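Local atomic coordinates of galactofuranose-binding protein YtfQ (Escherichia coli, PDB entry 2VK2), a protein that binds alpha- and beta-galactofuranose in the periplasm as the solute-binding component of the YtfQRT-YjfF ABC transporter. Residues A50-V55 with L76-D81; K148-A153 with M194-N199; A209-G214 with D238-A243. All coordinates share one frame; numbering follows the deposited sequence.

Contact 1. Residues A50-V55 with L76-D81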
loop_
_atom_site.group_PDB
_atom_site.type_symbol
_atom_site.label_atom_id
_atom_site.label_comp_id
_atom_site.label_asym_id
_atom_site.label_seq_id
_atom_site.Cartn_x
_atom_site.Cartn_y
_atom_site.Cartn_z
ATOM N N ALA A 50 17.289 11.826 -4.833
ATOM C CA ALA A 50 16.347 12.906 -4.538
ATOM C C ALA A 50 16.528 13.430 -3.118
ATOM O O ALA A 50 16.544 14.642 -2.896
ATOM C CB ALA A 50 14.916 12.439 -4.751
ATOM N N VAL A 51 16.669 12.517 -2.160
ATOM C CA VAL A 51 16.886 12.897 -0.768
ATOM C C VAL A 51 18.176 13.703 -0.633
ATOM O O VAL A 51 18.200 14.733 0.043
ATOM C CB VAL A 51 16.911 11.665 0.155
ATOM C CG1 VAL A 51 17.321 12.047 1.568
ATOM C CG2 VAL A 51 15.546 10.991 0.159
ATOM N N ARG A 52 19.236 13.252 -1.295
ATOM C CA ARG A 52 20.502 13.989 -1.296
ATOM C C ARG A 52 20.355 15.388 -1.880
ATOM O O ARG A 52 20.944 16.339 -1.362
ATOM C CB ARG A 52 21.586 13.208 -2.038
ATOM C CG ARG A 52 22.094 12.066 -1.212
ATOM C CD ARG A 52 23.164 11.251 -1.891
ATOM N NE ARG A 52 23.646 10.229 -0.961
ATOM C CZ ARG A 52 24.158 9.052 -1.307
ATOM N NH1 ARG A 52 24.265 8.694 -2.580
ATOM N NH2 ARG A 52 24.551 8.211 -0.359
ATOM N N SER A 53 19.565 15.519 -2.940
ATOM C CA SER A 53 19.292 16.832 -3.519
ATOM C C SER A 53 18.540 17.724 -2.532
ATOM O O SER A 53 18.881 18.895 -2.373
ATOM C CB SER A 53 18.500 16.700 -4.818
ATOM O OG SER A 53 18.233 17.971 -5.381
ATOM N N PHE A 54 17.525 17.177 -1.868
ATOM C CA PHE A 54 16.773 17.943 -0.874
ATOM C C PHE A 54 17.675 18.410 0.268
ATOM O O PHE A 54 17.538 19.535 0.746
ATOM C CB PHE A 54 15.609 17.126 -0.302
ATOM C CG PHE A 54 14.503 16.831 -1.291
ATOM C CD1 PHE A 54 14.091 17.771 -2.234
ATOM C CD2 PHE A 54 13.841 15.610 -1.246
ATOM C CE1 PHE A 54 13.059 17.482 -3.123
ATOM C CE2 PHE A 54 12.806 15.326 -2.131
ATOM C CZ PHE A 54 12.422 16.262 -3.069
ATOM N N VAL A 55 18.592 17.551 0.706
ATOM C CA VAL A 55 19.554 17.919 1.746
ATOM C C VAL A 55 20.441 19.068 1.268
ATOM O O VAL A 55 20.617 20.057 1.978
ATOM C CB VAL A 55 20.430 16.718 2.174
ATOM C CG1 VAL A 55 21.585 17.180 3.060
ATOM C CG2 VAL A 55 19.582 15.676 2.891
ATOM N N LEU A 76 20.097 8.584 5.374
ATOM C CA LEU A 76 19.456 9.122 6.572
ATOM C C LEU A 76 20.483 9.746 7.520
ATOM O O LEU A 76 20.186 10.740 8.183
ATOM C CB LEU A 76 18.635 8.049 7.292
ATOM C CG LEU A 76 17.380 7.589 6.546
ATOM C CD1 LEU A 76 16.701 6.469 7.309
ATOM C CD2 LEU A 76 16.413 8.750 6.325
ATOM N N LYS A 77 21.685 9.173 7.578
ATOM C CA LYS A 77 22.777 9.783 8.340
ATOM C C LYS A 77 23.145 11.146 7.762
ATOM O O LYS A 77 23.406 12.085 8.508
ATOM C CB LYS A 77 24.001 8.864 8.375
ATOM C CG LYS A 77 23.828 7.684 9.304
ATOM C CD LYS A 77 24.898 6.636 9.084
ATOM C CE LYS A 77 24.672 5.442 9.985
ATOM N NZ LYS A 77 25.732 4.420 9.816
ATOM N N GLU A 78 23.131 11.261 6.437
ATOM C CA GLU A 78 23.400 12.537 5.779
ATOM C C GLU A 78 22.345 13.591 6.134
ATOM O O GLU A 78 22.683 14.732 6.443
ATOM C CB GLU A 78 23.492 12.354 4.261
ATOM C CG GLU A 78 24.702 11.537 3.827
ATOM C CD GLU A 78 24.658 11.126 2.368
ATOM O OE1 GLU A 78 23.993 11.816 1.572
ATOM O OE2 GLU A 78 25.302 10.116 2.017
ATOM N N ALA A 79 21.070 13.211 6.093
ATOM C CA ALA A 79 19.997 14.129 6.472
ATOM C C ALA A 79 20.090 14.525 7.945
ATOM O O ALA A 79 19.864 15.683 8.297
ATOM C CB ALA A 79 18.634 13.515 6.174
ATOM N N LYS A 80 20.422 13.565 8.804
ATOM C CA LYS A 80 20.552 13.845 10.232
ATOM C C LYS A 80 21.718 14.789 10.512
ATOM O O LYS A 80 21.582 15.714 11.309
ATOM C CB LYS A 80 20.714 12.557 11.035
ATOM C CG LYS A 80 20.743 12.801 12.531
ATOM C CD LYS A 80 20.332 11.580 13.314
ATOM C CE LYS A 80 20.374 11.871 14.798
ATOM N NZ LYS A 80 20.024 10.678 15.603
ATOM N N ASP A 81 22.847 14.570 9.844
ATOM C CA ASP A 81 24.000 15.466 9.972
ATOM C C ASP A 81 23.668 16.884 9.495
ATOM O O ASP A 81 24.203 17.860 10.028
ATOM C CB ASP A 81 25.208 14.916 9.202
ATOM C CG ASP A 81 25.845 13.708 9.883
ATOM O OD1 ASP A 81 25.551 13.442 11.067
ATOM O OD2 ASP A 81 26.650 13.020 9.221
#
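Arg52 NE donates to Glu78 OE1 at 3.0 Å in a two-pronged salt bridge. The bridge joins neighbouring helices of a parallel alpha/beta domain of the periplasmic-binding-protein fold. Helix 44-57 and helix 73-81 run almost parallel, at 10° between the axes of the segments, with strand 61-64 between them in the chain. The guanidinium grips the carboxylate side-on. NE takes one oxygen on its syn lone pair, and NH2 reaches Glu78 OE2 at 3.1 Å. The two planar groups are nearly coplanar, 15° apart, which fixes the turn of both. Both bonds are bent. Arg52 gets there with CG anti to its carbonyl carbon (chi1 -75°) and a chain extended from CG to NE. This lays the aliphatic part near the same acceptor, with Arg52 CG 3.4 Å from Glu78 OE1. Beside the charged pair the contact is apolar. Val55 directs CB toward the second helix, and its side chain also touches Ile62 of strand 61-64. Leu76 of helix 73-81 touches Ile64 of the same strand. The helices are thus packed against the sheet as well as each other. Val55 CG2 rests 3.9 Å from Ala79 CA and 4.0 Å from Ala79 CB.

Contact 2. Residues K148-A153 with M194-N199. With GZL (beta-D-galactofuranose), chain B.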
loop_
_atom_site.group_PDB
_atom_site.type_symbol
_atom_site.label_atom_id
_atom_site.label_comp_id
_atom_site.label_asym_id
_atom_site.label_seq_id
_atom_site.Cartn_x
_atom_site.Cartn_y
_atom_site.Cartn_z
ATOM N N LYS A 148 2.577 -11.728 5.684
ATOM C CA LYS A 148 2.575 -12.320 7.026
ATOM C C LYS A 148 1.183 -12.315 7.655
ATOM O O LYS A 148 0.759 -13.312 8.231
ATOM C CB LYS A 148 3.561 -11.592 7.955
ATOM C CG LYS A 148 3.594 -12.156 9.379
ATOM C CD LYS A 148 4.459 -11.321 10.314
ATOM C CE LYS A 148 4.338 -11.783 11.761
ATOM N NZ LYS A 148 4.873 -10.772 12.717
ATOM N N GLY A 149 0.486 -11.186 7.569
ATOM C CA GLY A 149 -0.833 -11.061 8.188
ATOM C C GLY A 149 -1.841 -12.065 7.657
ATOM O O GLY A 149 -2.563 -12.706 8.419
ATOM N N PHE A 150 -1.875 -12.205 6.338
ATOM C CA PHE A 150 -2.764 -13.164 5.690
ATOM C C PHE A 150 -2.382 -14.594 6.064
ATOM O O PHE A 150 -3.246 -15.398 6.408
ATOM C CB PHE A 150 -2.710 -12.971 4.175
ATOM C CG PHE A 150 -3.634 -13.874 3.407
ATOM C CD1 PHE A 150 -4.972 -13.536 3.223
ATOM C CD2 PHE A 150 -3.162 -15.049 2.845
ATOM C CE1 PHE A 150 -5.825 -14.370 2.505
ATOM C CE2 PHE A 150 -4.005 -15.883 2.128
ATOM C CZ PHE A 150 -5.338 -15.540 1.952
ATOM N N ALA A 151 -1.083 -14.891 6.012
ATOM C CA ALA A 151 -0.563 -16.218 6.346
ATOM C C ALA A 151 -0.935 -16.640 7.764
ATOM O O ALA A 151 -1.346 -17.781 7.997
ATOM C CB ALA A 151 0.951 -16.251 6.169
ATOM N N GLU A 152 -0.798 -15.718 8.710
ATOM C CA GLU A 152 -1.134 -16.004 10.103
ATOM C C GLU A 152 -2.632 -16.236 10.281
ATOM O O GLU A 152 -3.037 -17.135 11.012
ATOM C CB GLU A 152 -0.666 -14.871 11.019
ATOM C CG GLU A 152 0.849 -14.738 11.130
ATOM C CD GLU A 152 1.517 -15.918 11.814
ATOM O OE1 GLU A 152 0.863 -16.602 12.628
ATOM O OE2 GLU A 152 2.713 -16.155 11.538
ATOM N N ALA A 153 -3.448 -15.439 9.593
ATOM C CA ALA A 153 -4.906 -15.539 9.706
ATOM C C ALA A 153 -5.466 -16.870 9.204
ATOM O O ALA A 153 -6.481 -17.338 9.717
ATOM C CB ALA A 153 -5.574 -14.383 8.973
ATOM N N MET A 194 -9.409 -18.506 -4.836
ATOM C CA MET A 194 -9.324 -17.111 -4.432
ATOM C C MET A 194 -7.974 -16.510 -4.807
ATOM O O MET A 194 -6.943 -17.187 -4.743
ATOM C CB MET A 194 -9.552 -17.019 -2.920
ATOM C CG MET A 194 -9.520 -15.618 -2.335
ATOM S SD MET A 194 -7.956 -15.246 -1.518
ATOM C CE MET A 194 -8.357 -13.670 -0.762
ATOM N N VAL A 195 -7.994 -15.246 -5.216
ATOM C CA VAL A 195 -6.769 -14.473 -5.394
ATOM C C VAL A 195 -6.676 -13.433 -4.285
ATOM O O VAL A 195 -7.620 -12.677 -4.045
ATOM C CB VAL A 195 -6.662 -13.808 -6.796
ATOM C CG1 VAL A 195 -7.905 -12.980 -7.129
ATOM C CG2 VAL A 195 -5.398 -12.950 -6.890
ATOM N N TYR A 196 -5.535 -13.443 -3.596
ATOM C CA TYR A 196 -5.200 -12.465 -2.573
ATOM C C TYR A 196 -4.154 -11.549 -3.175
ATOM O O TYR A 196 -3.055 -11.995 -3.500
ATOM C CB TYR A 196 -4.638 -13.157 -1.324
ATOM C CG TYR A 196 -4.051 -12.207 -0.297
ATOM C CD1 TYR A 196 -4.749 -11.075 0.116
ATOM C CD2 TYR A 196 -2.798 -12.444 0.268
ATOM C CE1 TYR A 196 -4.218 -10.201 1.049
ATOM C CE2 TYR A 196 -2.259 -11.574 1.210
ATOM C CZ TYR A 196 -2.978 -10.457 1.598
ATOM O OH TYR A 196 -2.473 -9.578 2.530
ATOM N N ALA A 197 -4.493 -10.276 -3.340
ATOM C CA ALA A 197 -3.551 -9.312 -3.892
ATOM C C ALA A 197 -3.208 -8.279 -2.834
ATOM O O ALA A 197 -4.088 -7.761 -2.147
ATOM C CB ALA A 197 -4.128 -8.647 -5.122
ATOM N N HIS A 198 -1.923 -7.966 -2.710
ATOM C CA HIS A 198 -1.471 -7.000 -1.709
ATOM C C HIS A 198 -1.961 -5.581 -1.975
ATOM O O HIS A 198 -1.950 -4.758 -1.070
ATOM C CB HIS A 198 0.049 -7.019 -1.589
ATOM C CG HIS A 198 0.584 -8.281 -0.998
ATOM N ND1 HIS A 198 1.915 -8.437 -0.686
ATOM C CD2 HIS A 198 -0.028 -9.436 -0.645
ATOM C CE1 HIS A 198 2.104 -9.645 -0.186
ATOM N NE2 HIS A 198 0.941 -10.269 -0.142
ATOM N N ASN A 199 -2.395 -5.293 -3.200
ATOM C CA ASN A 199 -3.195 -4.097 -3.441
ATOM C C ASN A 199 -4.344 -4.351 -4.406
ATOM O O ASN A 199 -4.345 -5.337 -5.144
ATOM C CB ASN A 199 -2.339 -2.873 -3.846
ATOM C CG ASN A 199 -1.874 -2.887 -5.301
ATOM O OD1 ASN A 199 -1.928 -3.897 -5.991
ATOM N ND2 ASN A 199 -1.371 -1.743 -5.755
HETATM C C6 GZL B . 0.689 1.285 1.092
HETATM C C5 GZL B . 1.608 1.097 0.125
HETATM C C4 GZL B . 1.310 0.443 -1.211
HETATM C C3 GZL B . -0.101 0.262 -1.699
HETATM C C2 GZL B . -0.197 0.632 -2.968
HETATM O O6 GZL B . 1.010 1.848 2.261
HETATM O O5 GZL B . 2.884 1.417 0.368
HETATM O O4 GZL B . 1.927 1.184 -2.273
HETATM O O3 GZL B . -1.059 -0.281 -0.956
HETATM C C1 GZL B . 1.088 1.217 -3.433
HETATM O O2 GZL B . -1.254 0.559 -3.779
HETATM O O1 GZL B . 1.672 0.450 -4.481
#
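Aromatic stacking carries most of the contact between Phe150 and Tyr196. The rings form an offset stack with centroids 4.1 Å apart and planes 13° from parallel. The side chains point opposite ways, with Phe150 CD1 over the centre of the tyrosine ring and Tyr196 CD2 above the phenylalanine ring nearer its rim. Phe150 has CG anti to its backbone N (chi1 -178°), which carries its ring from helix 141-153 toward strand 194-197. A CH-pi contact adds to the stack: Tyr196 CB stands over the Phe150 face, 4.3 Å from the centroid. Met194 adds a Met-aromatic contact, its SD oblique to the Phe150 ring and its CE 4.2 Å from Phe150 CE1. Among polar contacts, Tyr196 OH is hydrogen-bonded to Arg146 O, in the helix that carries Phe150. With an alanine for this tyrosine, one Phe150 face would probably lose its stacking partner, and Arg146 O the hydroxyl that binds it. Past the strand, Asn199 ND2 bonds GZL O2 at 3.0 Å, nearly straight (174°), and also bonds Phe170 O. Asn199 OD1 caps Met202 N at the start of helix 200-212. This strand-to-helix turn lines the galactofuranose site, a placement characteristic of periplasmic sugar-binding proteins.

Contact 3. Residues A209-G214 with D238-A243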
loop_
_atom_site.group_PDB
_atom_site.type_symbol
_atom_site.label_atom_id
_atom_site.label_comp_id
_atom_site.label_asym_id
_atom_site.label_seq_id
_atom_site.Cartn_x
_atom_site.Cartn_y
_atom_site.Cartn_z
ATOM N N ALA A 209 -7.924 -10.900 -16.106
ATOM C CA ALA A 209 -7.386 -12.205 -16.494
ATOM C C ALA A 209 -8.384 -13.331 -16.243
ATOM O O ALA A 209 -8.520 -14.243 -17.063
ATOM C CB ALA A 209 -6.078 -12.484 -15.756
ATOM N N ILE A 210 -9.085 -13.264 -15.113
ATOM C CA ILE A 210 -10.087 -14.269 -14.760
ATOM C C ILE A 210 -11.228 -14.271 -15.783
ATOM O O ILE A 210 -11.641 -15.331 -16.260
ATOM C CB ILE A 210 -10.652 -14.036 -13.337
ATOM C CG1 ILE A 210 -9.564 -14.266 -12.282
ATOM C CG2 ILE A 210 -11.829 -14.965 -13.063
ATOM C CD1 ILE A 210 -9.881 -13.643 -10.938
ATOM N N LYS A 211 -11.722 -13.083 -16.123
ATOM C CA LYS A 211 -12.783 -12.952 -17.128
ATOM C C LYS A 211 -12.340 -13.451 -18.501
ATOM O O LYS A 211 -13.092 -14.147 -19.185
ATOM C CB LYS A 211 -13.260 -11.500 -17.236
ATOM C CG LYS A 211 -14.097 -11.053 -16.052
ATOM C CD LYS A 211 -14.925 -9.814 -16.354
ATOM C CE LYS A 211 -14.167 -8.536 -16.083
ATOM N NZ LYS A 211 -15.030 -7.335 -16.256
ATOM N N GLU A 212 -11.118 -13.101 -18.895
ATOM C CA GLU A 212 -10.582 -13.515 -20.195
ATOM C C GLU A 212 -10.368 -15.033 -20.297
ATOM O O GLU A 212 -10.356 -15.588 -21.399
ATOM C CB GLU A 212 -9.294 -12.745 -20.512
ATOM C CG GLU A 212 -9.559 -11.275 -20.835
ATOM C CD GLU A 212 -8.298 -10.450 -21.033
ATOM O OE1 GLU A 212 -7.191 -11.024 -21.076
ATOM O OE2 GLU A 212 -8.420 -9.213 -21.156
ATOM N N ALA A 213 -10.226 -15.698 -19.150
ATOM C CA ALA A 213 -10.139 -17.162 -19.088
ATOM C C ALA A 213 -11.513 -17.844 -19.138
ATOM O O ALA A 213 -11.590 -19.073 -19.165
ATOM C CB ALA A 213 -9.391 -17.589 -17.828
ATOM N N GLY A 214 -12.588 -17.056 -19.131
ATOM C CA GLY A 214 -13.949 -17.588 -19.187
ATOM C C GLY A 214 -14.535 -17.923 -17.827
ATOM O O GLY A 214 -15.535 -18.641 -17.740
ATOM N N ASP A 238 -20.379 -4.500 -9.554
ATOM C CA ASP A 238 -20.609 -5.392 -10.696
ATOM C C ASP A 238 -20.533 -6.877 -10.331
ATOM O O ASP A 238 -20.669 -7.736 -11.204
ATOM C CB ASP A 238 -19.601 -5.097 -11.817
ATOM C CG ASP A 238 -19.901 -3.808 -12.554
ATOM O OD1 ASP A 238 -21.055 -3.330 -12.498
ATOM O OD2 ASP A 238 -18.979 -3.273 -13.205
ATOM N N GLY A 239 -20.311 -7.179 -9.052
ATOM C CA GLY A 239 -20.267 -8.560 -8.574
ATOM C C GLY A 239 -18.956 -9.283 -8.832
ATOM O O GLY A 239 -18.897 -10.509 -8.732
ATOM N N GLU A 240 -17.899 -8.532 -9.137
ATOM C CA GLU A 240 -16.643 -9.125 -9.601
ATOM C C GLU A 240 -15.488 -9.056 -8.595
ATOM O O GLU A 240 -14.412 -9.586 -8.867
ATOM C CB GLU A 240 -16.245 -8.499 -10.938
ATOM C CG GLU A 240 -17.314 -8.724 -12.005
ATOM C CD GLU A 240 -16.893 -8.317 -13.401
ATOM O OE1 GLU A 240 -15.991 -7.468 -13.542
ATOM O OE2 GLU A 240 -17.486 -8.846 -14.366
ATOM N N ALA A 241 -15.720 -8.427 -7.442
ATOM C CA ALA A 241 -14.741 -8.389 -6.350
ATOM C C ALA A 241 -15.456 -8.606 -5.019
ATOM O O ALA A 241 -16.616 -8.227 -4.871
ATOM C CB ALA A 241 -13.995 -7.061 -6.352
ATOM N N ASN A 242 -14.770 -9.201 -4.044
ATOM C CA ASN A 242 -15.429 -9.604 -2.793
ATOM C C ASN A 242 -15.069 -8.826 -1.539
ATOM O O ASN A 242 -15.936 -8.570 -0.713
ATOM C CB ASN A 242 -15.205 -11.092 -2.526
ATOM C CG ASN A 242 -15.721 -11.949 -3.641
ATOM O OD1 ASN A 242 -16.910 -12.280 -3.697
ATOM N ND2 ASN A 242 -14.845 -12.295 -4.554
ATOM N N ALA A 243 -13.796 -8.483 -1.368
ATOM C CA ALA A 243 -13.343 -7.894 -0.108
ATOM C C ALA A 243 -12.158 -6.966 -0.321
ATOM O O ALA A 243 -11.229 -7.298 -1.054
ATOM C CB ALA A 243 -12.976 -9.003 0.876
#
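Lys211 lays the end of its chain across the carboxylate of Glu240, and the two side chains cross at about a right angle. They make a surface salt bridge in an alpha/beta domain of the periplasmic-binding-protein fold. It ties the last turns of helix 200-212 to the loop between helix 230-237 and strand 243-246. Lys211 NZ donates to Glu240 OE1 at 2.9 Å, on the syn lone pair of that oxygen. The lysine chain is bent at chi3 (-88°), which turns the ammonium group to the carboxylate. Its methylenes therefore also lie against the oxygens, with Lys211 CD 3.4 Å from Glu240 OE2. Glu240 meets it with an extended chain beyond CG. Lys211 also touches Pro217 in the loop after its helix. Asp238 places a second negative charge nearby, but Lys211 NZ and Asp238 OD2 are 6.4 Å apart, so any pull between them is probably weak. Schellman motifs end both helices, at Gly214 and at Gly239, each with positive phi. The latter turns the chain just before Glu240. At Gly214 (phi 88°) a CB would come too close to Ala213 O, so the turn suits glycine. One bond closing this turn runs from Gly214 N to Lys211 O, 3.0 Å long.

The contacts follow one another along the chain without overlap. Contact 1 belongs to the domain built on the sheet with strand 61-64. Contacts 2 and 3 belong to the domain built on the other sheet, which includes strands 194-197 and 243-246. Contact 1 lies across the chain's centre from the other two, with its centre about 35 Å from that of contact 2 and about 45 Å from that of contact 3. Contacts 2 and 3 have centres about 18 Å apart. Helix 200-212 directly follows strand 194-197, leading from Asn199 at the sugar to Lys211 at the surface. Galactofuranose is bound between the two domains, and contact 2 alone includes a residue that holds it.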